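Local coordinates for 3-oxoacyl-(Acyl-carrier protein) synthase (Burkholderia xenovorans, PDB 4EFI) that probably acts as a 3-oxoacyl-(acyl-carrier protein) synthase, joining an acyl group to a carrier-bound malonyl unit to lengthen it by two carbons, at residues P247-R252 against W336-L341; Y215-A218 against R222-G225; D34-R39 against R57-A62; T97-Y100 against A104-F107. All blocks are in the same frame, centred on the assembly; numbering follows the deposited sequence.

Contact 1 (P247-R252 against W336-L341); sequences PKLVSR and WASAAL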
# COMPACT_ATOMS: atom_id res chain seq x y z
N PRO A 247 13.11 -0.34 -11.65
CA PRO A 247 14.26 -1.25 -11.69
C PRO A 247 15.52 -0.64 -11.05
O PRO A 247 16.28 -1.34 -10.39
CB PRO A 247 14.44 -1.51 -13.19
CG PRO A 247 13.06 -1.36 -13.75
CD PRO A 247 12.48 -0.20 -12.98
N LYS A 248 15.72 0.66 -11.24
CA LYS A 248 16.84 1.37 -10.62
C LYS A 248 16.71 1.39 -9.10
O LYS A 248 17.68 1.23 -8.37
CB LYS A 248 16.90 2.80 -11.16
N LEU A 249 15.49 1.59 -8.62
CA LEU A 249 15.21 1.51 -7.19
C LEU A 249 15.55 0.13 -6.63
O LEU A 249 16.17 0.02 -5.57
CB LEU A 249 13.73 1.83 -6.96
CG LEU A 249 13.22 1.67 -5.53
CD1 LEU A 249 13.87 2.67 -4.59
CD2 LEU A 249 11.71 1.79 -5.51
N VAL A 250 15.15 -0.92 -7.34
CA VAL A 250 15.40 -2.27 -6.88
C VAL A 250 16.91 -2.51 -6.80
O VAL A 250 17.42 -3.00 -5.79
CB VAL A 250 14.73 -3.32 -7.79
CG1 VAL A 250 15.16 -4.73 -7.41
CG2 VAL A 250 13.20 -3.20 -7.70
N SER A 251 17.62 -2.17 -7.87
CA SER A 251 19.06 -2.39 -7.92
C SER A 251 19.75 -1.71 -6.75
O SER A 251 20.54 -2.32 -6.03
CB SER A 251 19.62 -1.87 -9.24
OG SER A 251 21.02 -2.04 -9.30
N ARG A 252 19.45 -0.44 -6.55
CA ARG A 252 20.15 0.34 -5.52
C ARG A 252 19.79 -0.15 -4.12
O ARG A 252 20.64 -0.19 -3.22
CB ARG A 252 19.89 1.84 -5.67
CG ARG A 252 20.68 2.68 -4.70
CD ARG A 252 22.19 2.61 -4.91
NE ARG A 252 22.84 3.38 -3.84
CZ ARG A 252 24.06 3.18 -3.38
NH1 ARG A 252 24.84 2.25 -3.91
NH2 ARG A 252 24.51 3.94 -2.38
N TRP A 336 8.06 7.05 -5.22
CA TRP A 336 8.50 5.65 -5.18
C TRP A 336 9.30 5.43 -3.90
O TRP A 336 9.92 6.36 -3.37
CB TRP A 336 9.32 5.28 -6.41
CG TRP A 336 10.54 6.11 -6.63
CD1 TRP A 336 11.81 5.78 -6.28
CD2 TRP A 336 10.63 7.38 -7.29
NE1 TRP A 336 12.68 6.77 -6.64
CE2 TRP A 336 11.99 7.75 -7.30
CE3 TRP A 336 9.69 8.24 -7.88
CZ2 TRP A 336 12.43 8.97 -7.83
CZ3 TRP A 336 10.13 9.43 -8.43
CH2 TRP A 336 11.49 9.78 -8.40
N ALA A 337 9.28 4.21 -3.38
CA ALA A 337 9.93 3.95 -2.11
C ALA A 337 10.19 2.47 -1.93
O ALA A 337 9.40 1.63 -2.39
CB ALA A 337 9.10 4.49 -0.95
N SER A 338 11.29 2.15 -1.27
CA SER A 338 11.62 0.76 -0.95
C SER A 338 11.94 0.57 0.51
O SER A 338 12.27 1.51 1.24
CB SER A 338 12.83 0.30 -1.76
OG SER A 338 13.96 1.04 -1.34
N ALA A 339 11.83 -0.69 0.95
CA ALA A 339 12.29 -1.14 2.26
C ALA A 339 12.95 -2.49 2.08
O ALA A 339 12.44 -3.33 1.33
CB ALA A 339 11.14 -1.25 3.23
N ALA A 340 14.05 -2.71 2.76
CA ALA A 340 14.70 -4.01 2.75
C ALA A 340 15.08 -4.30 4.18
O ALA A 340 15.83 -3.56 4.79
CB ALA A 340 15.94 -3.99 1.89
N LEU A 341 14.59 -5.42 4.70
CA LEU A 341 14.80 -5.76 6.10
C LEU A 341 14.37 -7.21 6.36
O LEU A 341 13.65 -7.82 5.57
CB LEU A 341 14.04 -4.80 7.04
CG LEU A 341 12.53 -5.01 7.18
CD1 LEU A 341 11.98 -4.07 8.24
CD2 LEU A 341 11.79 -4.82 5.88
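A chi1 of 174° in Leu249 sets CG trans to the backbone N and lowers its two methyls from helix 235-257 onto strand 335-343, where Ser338 turns its hydroxyl toward the helix, in the position between its own backbone N and carbonyl carbon (chi1 66°). This single leucine makes all the contacts from the helical side, and its two branches share the work. CD1 rests on Ser338, 3.6 Å from OG and 3.8 Å from CB. CD2 reaches back along the strand, lying 3.9 Å from the carbonyl O of Ala337 and 4.1 Å from CD1 of Trp336. At the indole that methyl arrives at the edge, near the ring plane. The axes of the short segments run nearly parallel, 26° apart, with a closest approach of 9.0 Å.

The strand belongs to the five-stranded sheet, one of the two sheets of the thiolase-like fold, and alternation along it separates two layers. Trp336 and Ser338 face helix 235-257, whereas Ala337 turns away to pack on Pro132 and Gln133 of helix 130-143. Ile194 and Phe328, from the neighbouring strands, also touch Leu249.

No hydrogen bond links the two segments, and the polar groups bordering the leucine find partners elsewhere: Trp336 NE1 bonds to Ala8 O, and Ser338 OG to Thr253 OG1, one helical turn beyond Leu249. Since Thr253 OG1 also bonds to Leu249 O, the chemistry is that of an apolar methyl contact beside a hydroxyl-hydroxyl bridge at the buried Ser338, which together fasten the helix to the sheet.

Contact 2 (Y215-A218 against R222-G225); sequences YDAA and RMAG
Met223 packs against both Tyr215 and Ala217, and these three residues bury most of the surface in this short-range contact. Its chain is extended beyond CG, which carries the sulfur and the terminal methyl away from the backbone and against the opposite segment. The methyl makes the tightest approach, with CE 3.4 Å from CE2 of Tyr215. The sulfur follows closely: SD is 3.7 Å from the same Tyr215 CE2 and equally 3.7 Å from CB of Ala217, so the sulfur sits in the angle formed by the ring and the methyl group. Relative to the ring centroid of Tyr215, SD stands 4.8 Å away and 64° off the normal, an oblique placement.

Near-trans about chi1 (179°), the tyrosine aims its ring at the methionine. Its phenol oxygen ends 3.8 Å from NH2 of Arg222, beside the edge of the guanidinium, but the bonds there run through a third residue: Tyr215 OH and Arg222 NH2 both bind OD2 of Asp220, in the link between the segments. Arg222 NH1 has a second carboxylate, that of Asp234.

Between Tyr215 and Ala217 the chain makes an inverse gamma turn centred on Asp216, closed by a weak bond from Ala217 N to Tyr215 O. The whole is a Met-aromatic contact that draws together a compact turn within the long connection between strands 205-206 and 232-233.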
# COMPACT_ATOMS: atom_id res chain seq x y z
N TYR A 215 -8.14 21.04 -10.78
CA TYR A 215 -7.31 20.96 -11.97
C TYR A 215 -8.13 21.37 -13.20
O TYR A 215 -9.34 21.14 -13.25
CB TYR A 215 -6.82 19.53 -12.12
CG TYR A 215 -5.97 19.24 -13.33
CD1 TYR A 215 -4.58 19.37 -13.27
CD2 TYR A 215 -6.53 18.79 -14.51
CE1 TYR A 215 -3.80 19.07 -14.37
CE2 TYR A 215 -5.75 18.50 -15.61
CZ TYR A 215 -4.40 18.65 -15.54
OH TYR A 215 -3.62 18.34 -16.62
N ASP A 216 -7.50 22.04 -14.17
CA ASP A 216 -8.18 22.51 -15.38
C ASP A 216 -8.38 21.36 -16.39
O ASP A 216 -7.68 21.26 -17.41
CB ASP A 216 -7.40 23.66 -16.01
CG ASP A 216 -8.20 24.39 -17.07
OD1 ASP A 216 -9.31 23.92 -17.41
OD2 ASP A 216 -7.70 25.42 -17.57
N ALA A 217 -9.34 20.50 -16.08
CA ALA A 217 -9.62 19.33 -16.88
C ALA A 217 -10.07 19.71 -18.29
O ALA A 217 -9.73 19.02 -19.25
CB ALA A 217 -10.67 18.47 -16.19
N ALA A 218 -10.82 20.79 -18.41
CA ALA A 218 -11.36 21.20 -19.70
C ALA A 218 -10.23 21.51 -20.69
O ALA A 218 -10.40 21.38 -21.90
CB ALA A 218 -12.27 22.40 -19.55
N ARG A 222 -6.72 14.95 -22.75
CA ARG A 222 -6.77 13.56 -22.33
C ARG A 222 -7.99 13.29 -21.49
O ARG A 222 -8.37 12.12 -21.30
CB ARG A 222 -5.53 13.18 -21.52
CG ARG A 222 -4.20 13.50 -22.17
CD ARG A 222 -3.07 13.25 -21.18
NE ARG A 222 -3.20 14.14 -20.02
CZ ARG A 222 -2.58 13.96 -18.86
NH1 ARG A 222 -1.77 12.93 -18.69
NH2 ARG A 222 -2.76 14.82 -17.87
N MET A 223 -8.60 14.35 -20.95
CA MET A 223 -9.72 14.20 -20.02
C MET A 223 -11.11 14.41 -20.65
O MET A 223 -12.11 14.46 -19.93
CB MET A 223 -9.51 15.14 -18.81
CG MET A 223 -8.23 14.87 -18.07
SD MET A 223 -8.11 15.82 -16.56
CE MET A 223 -6.54 15.21 -15.95
N ALA A 224 -11.18 14.51 -21.98
CA ALA A 224 -12.45 14.62 -22.70
C ALA A 224 -13.39 13.47 -22.31
O ALA A 224 -13.00 12.30 -22.38
CB ALA A 224 -12.21 14.61 -24.19
N GLY A 225 -14.59 13.80 -21.87
CA GLY A 225 -15.57 12.79 -21.51
C GLY A 225 -15.34 12.11 -20.17
O GLY A 225 -16.08 11.19 -19.82

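Contact 3 (D34-R39 against R57-A62); sequences DYFVER and RRWADA
Arg57 NH1 is gripped by two oxygens, the carbonyl O of Leu171 and OD1 of Asn33, while Phe36 packs over one face of the same guanidinium. Because NH2 in turn binds Val31 O, the planar group is fixed in position by three bonds. On that face lies CE2 of Phe36, 3.8 Å from CZ of Arg57, with the ring tilted 58° from the guanidinium plane. The arginine gets there by bending at chi2 and chi3, which folds its end toward the phenyl ring.

The tip of that ring meets Trp59. CZ of Phe36 is 3.6 Å from CH2 and 3.7 Å from CZ2 of the indole, and the two side chains come from opposite directions with their planes 84° apart. Tyr35 adds a second aromatic neighbour to the indole: its CE2 lies 3.7 Å from CZ3 of Trp59, the centroids of the phenol and the six-membered ring being 5.5 Å apart. Here the indole turns its edge toward the tyrosine face, an offset edge-to-face pair. Although consecutive, Tyr35 and Phe36 reach the same target through different first torsions, and CD2 of Tyr35 comes to rest over the centre of the Phe36 ring. At the far side of the indole, NE1 bonds to Phe173 O.

Tyr35, Phe36 and Trp59 thus form an aromatic cluster, with a buried arginine against Phe36, joining the loop after strand 30-32 to strand 56-58 and the residue that follows it, the two strands being those of a small antiparallel sheet.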
# COMPACT_ATOMS: atom_id res chain seq x y z
N ASP A 34 -17.87 -10.86 -13.72
CA ASP A 34 -19.20 -10.95 -14.34
C ASP A 34 -19.91 -9.63 -14.17
O ASP A 34 -20.64 -9.19 -15.06
CB ASP A 34 -20.05 -12.08 -13.73
CG ASP A 34 -19.70 -13.45 -14.27
OD1 ASP A 34 -18.63 -13.57 -14.89
OD2 ASP A 34 -20.48 -14.41 -14.06
N TYR A 35 -19.70 -8.98 -13.02
CA TYR A 35 -20.36 -7.73 -12.70
C TYR A 35 -20.25 -6.72 -13.85
O TYR A 35 -21.16 -5.92 -14.07
CB TYR A 35 -19.74 -7.14 -11.42
CG TYR A 35 -20.30 -5.80 -10.96
CD1 TYR A 35 -21.47 -5.73 -10.21
CD2 TYR A 35 -19.65 -4.62 -11.27
CE1 TYR A 35 -21.97 -4.49 -9.79
CE2 TYR A 35 -20.14 -3.40 -10.86
CZ TYR A 35 -21.29 -3.33 -10.12
OH TYR A 35 -21.78 -2.10 -9.72
N PHE A 36 -19.12 -6.74 -14.56
CA PHE A 36 -18.78 -5.68 -15.52
C PHE A 36 -19.19 -5.95 -16.97
O PHE A 36 -19.09 -5.06 -17.83
CB PHE A 36 -17.28 -5.42 -15.50
CG PHE A 36 -16.78 -4.95 -14.20
CD1 PHE A 36 -16.87 -3.61 -13.84
CD2 PHE A 36 -16.24 -5.85 -13.30
CE1 PHE A 36 -16.40 -3.20 -12.62
CE2 PHE A 36 -15.79 -5.44 -12.09
CZ PHE A 36 -15.85 -4.12 -11.75
N VAL A 37 -19.64 -7.16 -17.25
CA VAL A 37 -19.94 -7.57 -18.62
C VAL A 37 -21.15 -6.85 -19.24
O VAL A 37 -21.22 -6.70 -20.45
CB VAL A 37 -20.11 -9.09 -18.71
CG1 VAL A 37 -20.69 -9.52 -20.05
CG2 VAL A 37 -18.77 -9.77 -18.47
N GLU A 38 -22.10 -6.41 -18.43
CA GLU A 38 -23.26 -5.69 -18.96
C GLU A 38 -22.85 -4.32 -19.52
O GLU A 38 -23.26 -3.94 -20.62
CB GLU A 38 -24.33 -5.52 -17.90
N ARG A 39 -22.03 -3.59 -18.75
CA ARG A 39 -21.63 -2.24 -19.13
C ARG A 39 -20.53 -2.27 -20.18
O ARG A 39 -20.54 -1.47 -21.13
CB ARG A 39 -21.13 -1.47 -17.91
N ARG A 57 -12.40 -8.84 -6.69
CA ARG A 57 -11.91 -7.80 -5.80
C ARG A 57 -12.97 -7.52 -4.74
O ARG A 57 -14.12 -7.95 -4.89
CB ARG A 57 -11.52 -6.52 -6.56
CG ARG A 57 -12.66 -5.61 -6.98
CD ARG A 57 -13.45 -6.15 -8.14
NE ARG A 57 -12.74 -6.07 -9.42
CZ ARG A 57 -12.80 -6.96 -10.39
NH1 ARG A 57 -12.18 -6.74 -11.54
NH2 ARG A 57 -13.50 -8.08 -10.25
N ARG A 58 -12.58 -6.86 -3.66
CA ARG A 58 -13.53 -6.49 -2.61
C ARG A 58 -13.85 -5.01 -2.66
O ARG A 58 -12.93 -4.20 -2.80
CB ARG A 58 -12.97 -6.83 -1.24
CG ARG A 58 -12.49 -8.26 -1.09
CD ARG A 58 -13.59 -9.26 -1.36
NE ARG A 58 -13.18 -10.65 -1.05
CZ ARG A 58 -13.35 -11.26 0.12
NH1 ARG A 58 -13.95 -10.66 1.13
NH2 ARG A 58 -12.93 -12.51 0.28
N TRP A 59 -15.12 -4.65 -2.58
CA TRP A 59 -15.54 -3.25 -2.59
C TRP A 59 -16.28 -2.88 -1.31
O TRP A 59 -17.24 -3.55 -0.92
CB TRP A 59 -16.43 -2.94 -3.78
CG TRP A 59 -15.72 -2.74 -5.09
CD1 TRP A 59 -14.37 -2.72 -5.32
CD2 TRP A 59 -16.36 -2.50 -6.34
NE1 TRP A 59 -14.14 -2.48 -6.67
CE2 TRP A 59 -15.34 -2.34 -7.30
CE3 TRP A 59 -17.69 -2.38 -6.74
CZ2 TRP A 59 -15.62 -2.09 -8.65
CZ3 TRP A 59 -17.97 -2.13 -8.08
CH2 TRP A 59 -16.94 -1.99 -9.01
N ALA A 60 -15.84 -1.81 -0.68
CA ALA A 60 -16.48 -1.26 0.51
C ALA A 60 -17.87 -0.74 0.21
O ALA A 60 -18.09 -0.12 -0.83
CB ALA A 60 -15.63 -0.13 1.05
N ASP A 61 -18.81 -0.96 1.11
CA ASP A 61 -20.11 -0.31 0.96
C ASP A 61 -20.06 1.15 1.42
O ASP A 61 -19.04 1.62 1.89
CB ASP A 61 -21.21 -1.11 1.67
CG ASP A 61 -20.94 -1.31 3.15
OD1 ASP A 61 -20.27 -0.49 3.80
OD2 ASP A 61 -21.45 -2.32 3.70
N ALA A 62 -21.17 1.88 1.26
CA ALA A 62 -21.14 3.32 1.52
C ALA A 62 -20.76 3.67 2.96
O ALA A 62 -20.07 4.66 3.21
CB ALA A 62 -22.49 3.96 1.15

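Contact 4 (T97-Y100 against A104-F107); sequences TPNY and ATAF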
# COMPACT_ATOMS: atom_id res chain seq x y z
N THR A 97 -8.13 8.25 1.17
CA THR A 97 -9.59 8.23 1.31
C THR A 97 -10.02 8.39 2.77
O THR A 97 -10.71 7.55 3.33
CB THR A 97 -10.21 7.00 0.61
OG1 THR A 97 -9.55 5.78 1.02
CG2 THR A 97 -10.10 7.14 -0.91
N PRO A 98 -9.61 9.50 3.39
CA PRO A 98 -9.95 9.75 4.80
C PRO A 98 -11.45 9.98 5.03
O PRO A 98 -12.18 10.35 4.11
CB PRO A 98 -9.17 11.02 5.10
CG PRO A 98 -9.12 11.74 3.79
CD PRO A 98 -8.93 10.65 2.77
N ASN A 99 -11.87 9.86 6.28
CA ASN A 99 -13.29 10.04 6.61
C ASN A 99 -13.79 11.44 6.30
O ASN A 99 -14.86 11.62 5.71
CB ASN A 99 -13.53 9.77 8.11
CG ASN A 99 -13.54 8.31 8.47
OD1 ASN A 99 -13.23 7.45 7.65
ND2 ASN A 99 -13.88 8.02 9.72
N TYR A 100 -13.03 12.44 6.77
CA TYR A 100 -13.44 13.84 6.75
C TYR A 100 -12.34 14.73 6.18
O TYR A 100 -11.16 14.37 6.22
CB TYR A 100 -13.73 14.39 8.18
CG TYR A 100 -14.60 13.46 8.99
CD1 TYR A 100 -15.88 13.16 8.59
CD2 TYR A 100 -14.10 12.83 10.12
CE1 TYR A 100 -16.67 12.27 9.30
CE2 TYR A 100 -14.88 11.95 10.85
CZ TYR A 100 -16.16 11.67 10.42
OH TYR A 100 -16.97 10.77 11.11
N ALA A 104 -8.58 14.91 11.07
CA ALA A 104 -7.90 13.76 10.54
C ALA A 104 -8.44 12.44 11.10
O ALA A 104 -8.82 12.34 12.27
CB ALA A 104 -6.42 13.87 10.84
N THR A 105 -8.43 11.41 10.28
CA THR A 105 -8.96 10.11 10.65
C THR A 105 -8.10 9.44 11.73
O THR A 105 -8.58 8.59 12.50
CB THR A 105 -9.15 9.25 9.38
OG1 THR A 105 -10.13 9.87 8.54
CG2 THR A 105 -9.65 7.85 9.70
N ALA A 106 -6.82 9.82 11.82
CA ALA A 106 -6.00 9.29 12.90
C ALA A 106 -6.59 9.61 14.26
O ALA A 106 -6.46 8.82 15.18
CB ALA A 106 -4.58 9.82 12.79
N PHE A 107 -7.27 10.74 14.40
CA PHE A 107 -7.91 11.08 15.68
C PHE A 107 -9.10 10.19 15.96
O PHE A 107 -9.33 9.78 17.11
CB PHE A 107 -8.33 12.56 15.71
CG PHE A 107 -7.17 13.49 15.72
CD1 PHE A 107 -6.43 13.67 16.88
CD2 PHE A 107 -6.78 14.15 14.57
CE1 PHE A 107 -5.33 14.47 16.90
CE2 PHE A 107 -5.67 14.96 14.59
CZ PHE A 107 -4.95 15.11 15.77
O HOH W 1 -10.44 12.59 8.18
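Thr105 overlaps Asn99 at about a right angle, laying its hydroxyl against the asparagine's backbone and its methyl toward the amide. OG1 accepts a hydrogen bond from Asn99 N, 2.9 Å long with an N-H...O angle of 159°. It stands beside its own backbone N (chi1 -64°), a rotation that turns CG2 toward the other end of the asparagine, 4.1 Å from CG of Asn99. The same hydroxyl also lies near carbon, with OG1 3.4 Å from CB of Asn99 and 3.8 Å from CB of Pro98.

A water extends the link. Thr105 OG1 donates to it over 2.8 Å, and Tyr100 N donates to the same molecule over 3.0 Å, so two successive backbone amides of the loop are served by one threonine and its water. The asparagine's amide oxygen looks elsewhere, bonding to Ser65 OG. Behind the threonine, Asp123 receives the backbone N of both Thr105 and Ala106 at the start of helix 105-112.

With its hydroxyl accepting from one amide and donating to the water, Thr105 exploits both hydrogen-bonding roles of that group, which implies a directional, polar tie between the loop and the first turn of the helix.

How the contacts relate
From the N terminus the four contacts follow one another in series, none enclosing or crossing another. Contact 3 comes first, closing the passage through helix 42-52 and returning the chain to the small antiparallel sheet. Contact 4 then shuts a tight bend between strand 90-94 and helix 105-112; its nearest atoms lie about 8 Å from those of contact 3. Contact 2 is similarly local, gathering a turn in the connection before strand 232-233. Contact 1 spans the longest separation, 83 intervening residues, and sets helix 235-257 against the five-stranded sheet. It lies across the chain's centre from contacts 3 and 4, their centres about 34 and 29 Å away respectively.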